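Local atomic coordinates of Mgp-operon protein 3 (PDB entry 6RJ1), a protein that probably serves as the extracellular P40/P90 adhesin component with which the human pathogen Mycoplasma pneumoniae attaches to host cells. Residues A[551-556]-A[801-806]; A[692-697]-A[832-837]; A[491-496]-A[538-543]; A[855-858]-A[863-866]. All coordinates share one frame; numbering follows the deposited sequence.

Contact 1: A[551-556]-A[801-806]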
# COMPACT_ATOMS: atom_id res chain seq x y z
N VAL A 551 -13.30 0.64 -9.41
CA VAL A 551 -12.06 -0.04 -9.70
C VAL A 551 -11.02 0.44 -8.68
O VAL A 551 -10.98 1.62 -8.35
CB VAL A 551 -11.66 0.20 -11.18
CG1 VAL A 551 -10.20 -0.16 -11.42
CG2 VAL A 551 -12.56 -0.58 -12.12
N PHE A 552 -10.23 -0.49 -8.13
CA PHE A 552 -9.19 -0.16 -7.16
C PHE A 552 -7.94 -1.03 -7.37
O PHE A 552 -8.00 -2.07 -8.03
CB PHE A 552 -9.73 -0.30 -5.71
CG PHE A 552 -9.72 -1.71 -5.18
CD1 PHE A 552 -10.72 -2.61 -5.53
CD2 PHE A 552 -8.68 -2.17 -4.37
CE1 PHE A 552 -10.69 -3.93 -5.07
CE2 PHE A 552 -8.64 -3.49 -3.93
CZ PHE A 552 -9.65 -4.36 -4.28
N ALA A 553 -6.83 -0.59 -6.78
CA ALA A 553 -5.53 -1.26 -6.79
C ALA A 553 -4.78 -0.83 -5.55
O ALA A 553 -4.87 0.33 -5.13
CB ALA A 553 -4.74 -0.91 -8.03
N ALA A 554 -4.07 -1.78 -4.95
CA ALA A 554 -3.32 -1.57 -3.73
C ALA A 554 -2.23 -2.62 -3.61
O ALA A 554 -2.31 -3.68 -4.23
CB ALA A 554 -4.26 -1.68 -2.53
N PHE A 555 -1.22 -2.34 -2.79
CA PHE A 555 -0.21 -3.34 -2.48
C PHE A 555 -0.65 -3.93 -1.16
O PHE A 555 -1.12 -3.21 -0.28
CB PHE A 555 1.18 -2.73 -2.34
CG PHE A 555 1.99 -2.81 -3.60
CD1 PHE A 555 2.61 -4.00 -3.97
CD2 PHE A 555 2.13 -1.70 -4.42
CE1 PHE A 555 3.34 -4.08 -5.15
CE2 PHE A 555 2.87 -1.78 -5.60
CZ PHE A 555 3.47 -2.97 -5.96
N LYS A 556 -0.54 -5.25 -1.03
CA LYS A 556 -0.87 -5.94 0.20
C LYS A 556 0.25 -5.58 1.18
O LYS A 556 1.43 -5.77 0.86
CB LYS A 556 -0.91 -7.46 -0.04
CG LYS A 556 -1.15 -8.31 1.20
CD LYS A 556 -0.54 -9.71 1.06
CE LYS A 556 0.83 -9.82 1.71
NZ LYS A 556 0.73 -9.96 3.19
N ALA A 801 -7.74 0.41 -16.34
CA ALA A 801 -7.24 1.29 -15.30
C ALA A 801 -5.74 1.19 -15.33
O ALA A 801 -5.20 0.11 -15.58
CB ALA A 801 -7.76 0.87 -13.94
N VAL A 802 -5.06 2.31 -15.15
CA VAL A 802 -3.60 2.28 -15.13
C VAL A 802 -3.09 2.87 -13.83
O VAL A 802 -3.80 3.64 -13.18
CB VAL A 802 -2.89 2.87 -16.38
CG1 VAL A 802 -3.33 2.18 -17.68
CG2 VAL A 802 -3.04 4.38 -16.47
N LEU A 803 -1.88 2.48 -13.45
CA LEU A 803 -1.19 2.99 -12.26
C LEU A 803 0.32 2.90 -12.45
O LEU A 803 0.82 2.06 -13.22
CB LEU A 803 -1.65 2.30 -10.96
CG LEU A 803 -1.22 0.85 -10.75
CD1 LEU A 803 -0.71 0.64 -9.35
CD2 LEU A 803 -2.33 -0.11 -11.11
N LEU A 804 1.03 3.77 -11.75
CA LEU A 804 2.48 3.82 -11.80
C LEU A 804 3.05 3.12 -10.58
O LEU A 804 2.55 3.30 -9.45
CB LEU A 804 2.94 5.28 -11.86
CG LEU A 804 3.38 5.85 -13.23
CD1 LEU A 804 2.45 5.44 -14.38
CD2 LEU A 804 3.48 7.35 -13.18
N VAL A 805 4.05 2.26 -10.81
CA VAL A 805 4.80 1.52 -9.79
C VAL A 805 6.29 1.78 -10.00
O VAL A 805 6.67 2.39 -11.00
CB VAL A 805 4.46 -0.00 -9.73
CG1 VAL A 805 3.04 -0.24 -9.24
CG2 VAL A 805 4.72 -0.70 -11.07
N ARG A 806 7.14 1.32 -9.07
CA ARG A 806 8.58 1.49 -9.21
C ARG A 806 9.08 0.68 -10.40
O ARG A 806 8.89 -0.54 -10.44
CB ARG A 806 9.32 1.10 -7.93
CG ARG A 806 8.91 1.91 -6.72
CD ARG A 806 9.83 1.64 -5.55
NE ARG A 806 11.14 2.27 -5.72
CZ ARG A 806 12.15 2.15 -4.87
NH1 ARG A 806 12.03 1.40 -3.79
NH2 ARG A 806 13.29 2.78 -5.10

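Contact 2: A[692-697]-A[832-837]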
# COMPACT_ATOMS: atom_id res chain seq x y z
N GLN A 692 5.58 -8.41 -2.15
CA GLN A 692 5.42 -7.47 -3.28
C GLN A 692 4.16 -7.81 -4.09
O GLN A 692 4.19 -7.85 -5.32
CB GLN A 692 6.69 -7.42 -4.17
CG GLN A 692 8.01 -7.29 -3.42
CD GLN A 692 8.45 -5.87 -3.19
OE1 GLN A 692 7.70 -5.01 -2.75
NE2 GLN A 692 9.72 -5.61 -3.46
N LEU A 693 3.06 -8.06 -3.37
CA LEU A 693 1.79 -8.44 -3.97
C LEU A 693 0.84 -7.29 -4.25
O LEU A 693 0.36 -6.62 -3.32
CB LEU A 693 1.10 -9.50 -3.10
CG LEU A 693 0.97 -10.92 -3.66
CD1 LEU A 693 2.32 -11.52 -4.04
CD2 LEU A 693 0.26 -11.80 -2.66
N LEU A 694 0.55 -7.06 -5.55
CA LEU A 694 -0.42 -6.07 -5.96
C LEU A 694 -1.79 -6.74 -6.01
O LEU A 694 -1.93 -7.81 -6.59
CB LEU A 694 -0.07 -5.39 -7.30
CG LEU A 694 -0.95 -4.16 -7.64
CD1 LEU A 694 -0.37 -2.87 -7.05
CD2 LEU A 694 -1.16 -4.04 -9.13
N VAL A 695 -2.76 -6.12 -5.37
CA VAL A 695 -4.15 -6.53 -5.28
C VAL A 695 -4.94 -5.50 -6.08
O VAL A 695 -4.73 -4.29 -5.93
CB VAL A 695 -4.55 -6.59 -3.77
CG1 VAL A 695 -6.05 -6.69 -3.59
CG2 VAL A 695 -3.85 -7.73 -3.06
N TYR A 696 -5.81 -5.96 -6.98
CA TYR A 696 -6.62 -5.09 -7.83
C TYR A 696 -7.98 -5.74 -8.09
O TYR A 696 -8.13 -6.95 -7.89
CB TYR A 696 -5.90 -4.78 -9.16
CG TYR A 696 -5.60 -6.01 -10.01
CD1 TYR A 696 -4.46 -6.78 -9.79
CD2 TYR A 696 -6.47 -6.39 -11.03
CE1 TYR A 696 -4.20 -7.92 -10.55
CE2 TYR A 696 -6.21 -7.52 -11.81
CZ TYR A 696 -5.08 -8.29 -11.56
OH TYR A 696 -4.81 -9.41 -12.30
N GLY A 697 -8.94 -4.95 -8.55
CA GLY A 697 -10.26 -5.48 -8.86
C GLY A 697 -11.31 -4.45 -9.20
O GLY A 697 -11.10 -3.24 -9.09
N ILE A 832 -4.54 -12.09 -18.55
CA ILE A 832 -4.66 -10.99 -19.50
C ILE A 832 -5.26 -9.72 -18.82
O ILE A 832 -5.29 -8.67 -19.46
CB ILE A 832 -5.37 -11.41 -20.82
CG1 ILE A 832 -6.78 -12.03 -20.58
CG2 ILE A 832 -4.47 -12.34 -21.65
CD1 ILE A 832 -7.67 -12.17 -21.87
N SER A 833 -5.65 -9.82 -17.52
CA SER A 833 -6.21 -8.74 -16.70
C SER A 833 -5.11 -7.85 -16.10
O SER A 833 -5.39 -6.73 -15.67
CB SER A 833 -7.06 -9.32 -15.57
OG SER A 833 -6.28 -10.09 -14.67
N PHE A 834 -3.87 -8.36 -16.06
CA PHE A 834 -2.71 -7.64 -15.52
C PHE A 834 -1.59 -7.56 -16.55
O PHE A 834 -1.28 -8.55 -17.21
CB PHE A 834 -2.21 -8.32 -14.24
CG PHE A 834 -1.02 -7.67 -13.57
CD1 PHE A 834 0.27 -8.03 -13.91
CD2 PHE A 834 -1.20 -6.72 -12.56
CE1 PHE A 834 1.37 -7.43 -13.28
CE2 PHE A 834 -0.10 -6.15 -11.93
CZ PHE A 834 1.18 -6.51 -12.29
N SER A 835 -0.95 -6.38 -16.63
CA SER A 835 0.19 -6.10 -17.51
C SER A 835 1.13 -5.10 -16.84
O SER A 835 0.68 -4.08 -16.30
CB SER A 835 -0.28 -5.59 -18.86
OG SER A 835 0.44 -4.42 -19.26
N TYR A 836 2.44 -5.38 -16.88
CA TYR A 836 3.47 -4.49 -16.35
C TYR A 836 4.49 -4.23 -17.46
O TYR A 836 5.06 -5.18 -18.00
CB TYR A 836 4.12 -5.06 -15.07
CG TYR A 836 5.41 -4.38 -14.68
CD1 TYR A 836 5.40 -3.18 -13.97
CD2 TYR A 836 6.65 -4.92 -15.04
CE1 TYR A 836 6.59 -2.54 -13.62
CE2 TYR A 836 7.84 -4.28 -14.72
CZ TYR A 836 7.81 -3.10 -13.99
OH TYR A 836 8.99 -2.47 -13.67
N THR A 837 4.67 -2.95 -17.82
CA THR A 837 5.63 -2.56 -18.85
C THR A 837 6.68 -1.66 -18.19
O THR A 837 6.32 -0.61 -17.65
CB THR A 837 4.93 -1.90 -20.04
OG1 THR A 837 3.80 -2.69 -20.41
CG2 THR A 837 5.85 -1.71 -21.24

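Contact 3: A[491-496]-A[538-543]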
# COMPACT_ATOMS: atom_id res chain seq x y z
N THR A 491 -15.46 0.16 7.18
CA THR A 491 -15.47 -1.30 7.03
C THR A 491 -14.03 -1.75 7.22
O THR A 491 -13.13 -1.17 6.63
CB THR A 491 -15.99 -1.71 5.64
OG1 THR A 491 -17.18 -1.00 5.34
CG2 THR A 491 -16.22 -3.22 5.52
N TRP A 492 -13.82 -2.80 8.04
CA TRP A 492 -12.49 -3.36 8.28
C TRP A 492 -12.01 -4.13 7.05
O TRP A 492 -12.80 -4.88 6.48
CB TRP A 492 -12.54 -4.33 9.46
CG TRP A 492 -12.79 -3.68 10.78
CD1 TRP A 492 -13.98 -3.58 11.44
CD2 TRP A 492 -11.81 -3.05 11.62
NE1 TRP A 492 -13.80 -2.93 12.64
CE2 TRP A 492 -12.48 -2.59 12.77
CE3 TRP A 492 -10.43 -2.84 11.51
CZ2 TRP A 492 -11.81 -1.93 13.81
CZ3 TRP A 492 -9.77 -2.18 12.53
CH2 TRP A 492 -10.46 -1.74 13.67
N TRP A 493 -10.73 -3.97 6.68
CA TRP A 493 -10.15 -4.74 5.58
C TRP A 493 -10.06 -6.24 5.96
O TRP A 493 -10.27 -7.10 5.10
CB TRP A 493 -8.77 -4.21 5.18
CG TRP A 493 -8.81 -3.08 4.20
CD1 TRP A 493 -8.31 -1.82 4.38
CD2 TRP A 493 -9.39 -3.09 2.88
NE1 TRP A 493 -8.52 -1.06 3.26
CE2 TRP A 493 -9.18 -1.81 2.32
CE3 TRP A 493 -10.04 -4.08 2.11
CZ2 TRP A 493 -9.63 -1.48 1.04
CZ3 TRP A 493 -10.47 -3.75 0.84
CH2 TRP A 493 -10.28 -2.46 0.31
N ALA A 494 -9.82 -6.53 7.26
CA ALA A 494 -9.74 -7.88 7.83
C ALA A 494 -11.08 -8.61 7.73
O ALA A 494 -11.11 -9.84 7.85
CB ALA A 494 -9.28 -7.81 9.28
N LYS A 495 -12.18 -7.86 7.54
CA LYS A 495 -13.53 -8.41 7.38
C LYS A 495 -13.97 -8.34 5.90
O LYS A 495 -15.13 -8.63 5.59
CB LYS A 495 -14.52 -7.69 8.30
CG LYS A 495 -14.46 -8.16 9.75
CD LYS A 495 -15.25 -7.26 10.70
CE LYS A 495 -16.72 -7.60 10.77
NZ LYS A 495 -17.38 -6.98 11.96
N THR A 496 -13.04 -7.95 4.99
CA THR A 496 -13.29 -7.89 3.55
C THR A 496 -12.42 -8.94 2.86
O THR A 496 -11.22 -8.74 2.66
CB THR A 496 -13.10 -6.48 2.98
OG1 THR A 496 -13.81 -5.54 3.78
CG2 THR A 496 -13.57 -6.37 1.54
N TYR A 538 -3.65 -2.66 3.63
CA TYR A 538 -3.30 -2.38 2.25
C TYR A 538 -2.66 -1.00 2.10
O TYR A 538 -2.97 -0.09 2.88
CB TYR A 538 -4.54 -2.50 1.34
CG TYR A 538 -5.11 -3.91 1.28
CD1 TYR A 538 -4.57 -4.86 0.41
CD2 TYR A 538 -6.14 -4.31 2.13
CE1 TYR A 538 -5.05 -6.17 0.39
CE2 TYR A 538 -6.62 -5.61 2.12
CZ TYR A 538 -6.09 -6.54 1.25
OH TYR A 538 -6.57 -7.82 1.24
N LEU A 539 -1.76 -0.85 1.10
CA LEU A 539 -1.11 0.41 0.68
C LEU A 539 -1.77 0.77 -0.66
O LEU A 539 -1.35 0.33 -1.72
CB LEU A 539 0.41 0.25 0.58
CG LEU A 539 1.11 -0.05 1.91
CD1 LEU A 539 1.95 -1.29 1.81
CD2 LEU A 539 1.91 1.14 2.40
N ILE A 540 -2.90 1.49 -0.56
CA ILE A 540 -3.84 1.84 -1.63
C ILE A 540 -3.22 2.73 -2.70
O ILE A 540 -2.95 3.90 -2.44
CB ILE A 540 -5.15 2.46 -1.02
CG1 ILE A 540 -5.73 1.58 0.12
CG2 ILE A 540 -6.21 2.79 -2.09
CD1 ILE A 540 -6.40 0.24 -0.26
N ALA A 541 -3.09 2.20 -3.93
CA ALA A 541 -2.59 2.95 -5.09
C ALA A 541 -3.65 3.94 -5.61
O ALA A 541 -3.31 4.93 -6.26
CB ALA A 541 -2.17 2.00 -6.19
N GLY A 542 -4.92 3.65 -5.32
CA GLY A 542 -6.03 4.49 -5.71
C GLY A 542 -7.31 3.76 -6.05
O GLY A 542 -7.36 2.52 -6.03
N LEU A 543 -8.34 4.54 -6.36
CA LEU A 543 -9.67 4.09 -6.75
C LEU A 543 -10.32 5.03 -7.77
O LEU A 543 -10.07 6.24 -7.75
CB LEU A 543 -10.65 3.79 -5.57
CG LEU A 543 -10.72 4.62 -4.24
CD1 LEU A 543 -10.39 6.10 -4.38
CD2 LEU A 543 -12.09 4.50 -3.61
O HOH W 1 -8.56 -8.69 3.16

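Contact 4: A[855-858]-A[863-866]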
# COMPACT_ATOMS: atom_id res chain seq x y z
N THR A 855 -5.03 12.58 -14.89
CA THR A 855 -6.13 12.95 -15.77
C THR A 855 -6.22 11.97 -16.92
O THR A 855 -5.19 11.54 -17.43
CB THR A 855 -5.92 14.37 -16.32
OG1 THR A 855 -5.63 15.26 -15.24
CG2 THR A 855 -7.11 14.89 -17.09
N TYR A 856 -7.44 11.64 -17.35
CA TYR A 856 -7.69 10.80 -18.51
C TYR A 856 -8.44 11.64 -19.53
O TYR A 856 -9.43 12.29 -19.17
CB TYR A 856 -8.48 9.54 -18.14
CG TYR A 856 -8.75 8.61 -19.31
CD1 TYR A 856 -7.76 7.76 -19.79
CD2 TYR A 856 -10.00 8.57 -19.93
CE1 TYR A 856 -8.01 6.89 -20.86
CE2 TYR A 856 -10.25 7.72 -21.01
CZ TYR A 856 -9.25 6.87 -21.46
OH TYR A 856 -9.50 6.00 -22.49
N ILE A 857 -7.95 11.68 -20.78
CA ILE A 857 -8.58 12.44 -21.86
C ILE A 857 -9.35 11.46 -22.74
O ILE A 857 -8.73 10.70 -23.49
CB ILE A 857 -7.57 13.32 -22.63
CG1 ILE A 857 -6.83 14.32 -21.68
CG2 ILE A 857 -8.23 14.03 -23.83
CD1 ILE A 857 -7.70 15.37 -20.84
N ALA A 858 -10.68 11.45 -22.60
CA ALA A 858 -11.64 10.57 -23.27
C ALA A 858 -11.44 10.41 -24.78
O ALA A 858 -11.38 9.28 -25.27
CB ALA A 858 -13.06 11.05 -23.00
N TRP A 863 -3.73 9.00 -20.59
CA TRP A 863 -3.61 9.36 -19.19
C TRP A 863 -2.43 10.33 -19.07
O TRP A 863 -1.41 10.15 -19.74
CB TRP A 863 -3.34 8.13 -18.34
CG TRP A 863 -4.48 7.17 -18.17
CD1 TRP A 863 -5.36 7.12 -17.14
CD2 TRP A 863 -4.75 6.02 -18.99
NE1 TRP A 863 -6.19 6.03 -17.27
CE2 TRP A 863 -5.84 5.33 -18.39
CE3 TRP A 863 -4.18 5.49 -20.16
CZ2 TRP A 863 -6.38 4.16 -18.94
CZ3 TRP A 863 -4.72 4.33 -20.71
CH2 TRP A 863 -5.80 3.68 -20.10
N PHE A 864 -2.58 11.35 -18.21
CA PHE A 864 -1.53 12.33 -17.94
C PHE A 864 -1.25 12.39 -16.45
O PHE A 864 -2.15 12.68 -15.67
CB PHE A 864 -1.89 13.71 -18.52
CG PHE A 864 -2.01 13.73 -20.03
CD1 PHE A 864 -0.87 13.77 -20.83
CD2 PHE A 864 -3.25 13.71 -20.64
CE1 PHE A 864 -0.99 13.77 -22.22
CE2 PHE A 864 -3.37 13.71 -22.03
CZ PHE A 864 -2.23 13.75 -22.82
N TYR A 865 -0.01 12.06 -16.06
CA TYR A 865 0.46 12.03 -14.67
C TYR A 865 1.32 13.25 -14.38
O TYR A 865 2.41 13.38 -14.95
CB TYR A 865 1.24 10.74 -14.39
CG TYR A 865 0.37 9.52 -14.25
CD1 TYR A 865 -0.14 8.87 -15.37
CD2 TYR A 865 0.07 8.99 -13.00
CE1 TYR A 865 -0.97 7.75 -15.25
CE2 TYR A 865 -0.74 7.87 -12.86
CZ TYR A 865 -1.26 7.25 -13.99
OH TYR A 865 -2.06 6.14 -13.85
N THR A 866 0.80 14.15 -13.54
CA THR A 866 1.50 15.37 -13.17
C THR A 866 2.24 15.17 -11.86
O THR A 866 1.67 14.72 -10.87
CB THR A 866 0.54 16.57 -13.17
OG1 THR A 866 -0.12 16.62 -14.44
CG2 THR A 866 1.25 17.89 -12.92

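Contact 1: A[551-556]-A[801-806]
Val551 meets Ala801, Ala553 meets Leu803 and Phe555 meets Val805, three apolar pairs set at every second residue along two strands that run within 25° of parallel. Their segment axes approach to 8.6 Å, the separation of strands belonging to two sheets packed face to face, where side chains alone bridge the gap. Such layering of sheets is consistent with a beta-propeller, the fold to which this adhesin family probably belongs. The first pair is branch against methyl: Val551 CG1, the branch placed anti to the backbone N (chi1 164°), lies 3.7 Å from Ala801 CB. In the middle the short Ala553 is met by the longer Leu803, whose CD2 comes to 4.0 Å from Ala553 CB. The last pair spans the widest backbone separation, with CA atoms of Phe555 and Val805 10.1 Å apart. There the aromatic ring makes up the distance: its atom CE2 lies 4.0 Å from Val805 CG1, which sits at the ring edge near its plane, and the two side chains cross at about a right angle. Around this row, Leu782 of strand 779-786 touches Val551, Ala553, Ala801 and Leu803, and Asn777 lies against Phe555. Strand 549-563 is bonded through its backbone to strands 538-546 and 693-699, whereas on the far side of strand 799-805 Val802 and Leu804 pack on strand 862-868.

Contact 2: A[692-697]-A[832-837]
Tyr696 and Phe834 lean toward each other from opposing strands, their ring planes inclined by 31° and their centroids 5.8 Å apart, an oblique pairing in which Tyr696 CE1 lies 3.8 Å from Phe834 CD2. The phenol extends past the other ring to its base, so that Tyr696 OH comes to 3.4 Å from Phe834 CB. It ends in a hydrogen bond of 2.9 Å between Tyr696 OH and Ser833 OG, in which either hydroxyl could be the donor. Ser833 OG approaches at the edge of the tyrosine ring, in its plane. The contact joins strand 693-699 of the large mixed sheet to the start of strand 834-838 in the next, antiparallel sheet, side chains meeting across the interface between the two. Leu694, two residues before Tyr696 and on the same side of its strand, adds an apolar touch: CD2 lies 3.7 Å from Phe834 CE2, at the edge of the phenyl ring and in its plane. Extended at chi1 -180°, the Phe834 side chain reaches across to strand 693-699, where its CD2 meets Tyr696 and its CE2 meets Leu694. His731 stacks on this ring, and Val810 and Leu812 of the adjoining strand 808-815 also pack against it.

Contact 3: A[491-496]-A[538-543]
Trp493 sits face-on to the edge of Tyr538 in a T-shaped (edge-to-face) pair that joins the turn after strand 487-492 to strand 538-546, in the MgpC adhesin region, which probably has a beta-propeller fold. Both side chains hold CG opposite their carbonyl carbon (chi1 -85° and -65°), which turns the rings toward each other. Starting at its root, Trp493 CB lies 4.0 Å from Tyr538 CE2, at the edge of the tyrosine ring and in its plane. One atom further, Trp493 CG has Tyr538 CD2 at 3.6 Å. The same tyrosine carbon also meets CD2 of the indole, standing over one face and displaced toward the rim. Along the six-membered ring, Trp493 CE3 lies 3.7 Å from Tyr538 CE2; the planes of this ring and the tyrosine are inclined by 66°. At the far side of the indole, Trp493 CZ2 touches the methyl end of Ile540, CD1, at 3.9 Å. The Tyr478 ring and Met468 also meet the tryptophan. Strand 538-546 carries a classic beta bulge just beyond Ile540, where Ala541 and Gly542 both face Ala553 of the neighbouring strand.

A water provides a polar link beside the aromatic pair: it lies 2.9 Å from Tyr538 OH and also bonds to Thr496 O. The turn bearing Trp493 is closed by two successive backbone bonds, Lys495 N to Trp492 O and Thr496 N to Trp493 O. A third bond, of 3.0 Å, runs from Thr496 OG1 to Trp492 O, and this hydroxyl and Lys495 N reach the oxygen from opposite faces of its carbonyl plane.

Contact 4: A[855-858]-A[863-866]
Tyr856 and Trp863 face each other across an antiparallel beta hairpin as a non-hydrogen-bonded pair, while Phe864, next along the second strand, belongs to a hydrogen-bonded pair with Thr855. The tyrosine presents its edge to the indole: the planes of its ring and the five-membered ring meet at 58°, with Tyr856 CD1 3.4 Å from Trp863 CE2 over one face, displaced toward the rim. Further out, Tyr856 CE1 lies 3.7 Å from Trp863 CZ2, so the ring edge follows the indole onto its larger ring. A chi1 of -179° swings the Tyr856 ring away from its own backbone N and onto Trp863; its hydroxyl bonds to Val786 O and Arg895 NH1. Trp863 also packs on Val893 and Arg895 of the adjoining strand 888-896, and on Val802 of another sheet. Phe864 projects from the opposite side of the hairpin, where Ile857 reaches it diagonally; Ile857 CG1 sits at the ring edge, in plane, 3.5 Å from Phe864 CE2. Two backbone bonds fix the pairing with Thr855: its N donates to Phe864 O at 3.0 Å, and Phe864 N returns a bond of 2.7 Å to Thr855 O, an oxygen that Trp863 CA also approaches through a CA-H...O contact.

Overall arrangement
Contact 1 lies at the centre of the set, touching each of the others. Its segment 551-556 is flanked in one mixed sheet by 538-543 of contact 3 and 692-697 of contact 2, through backbone pairs such as Phe555 O to Leu539 N (2.8 Å) and Ala554 O to Val695 N (2.7 Å). Contacts 1 and 2 have centres about 7 Å apart, and both join this sheet to the antiparallel sheet holding 799-805 and 834-838. Contact 4 belongs to a further sheet, meeting contact 1 where Val802 CG2 lies 3.5 Å from Trp863 CD2. Contacts 3 and 4 are the most distant, their centres about 25 Å apart without touching.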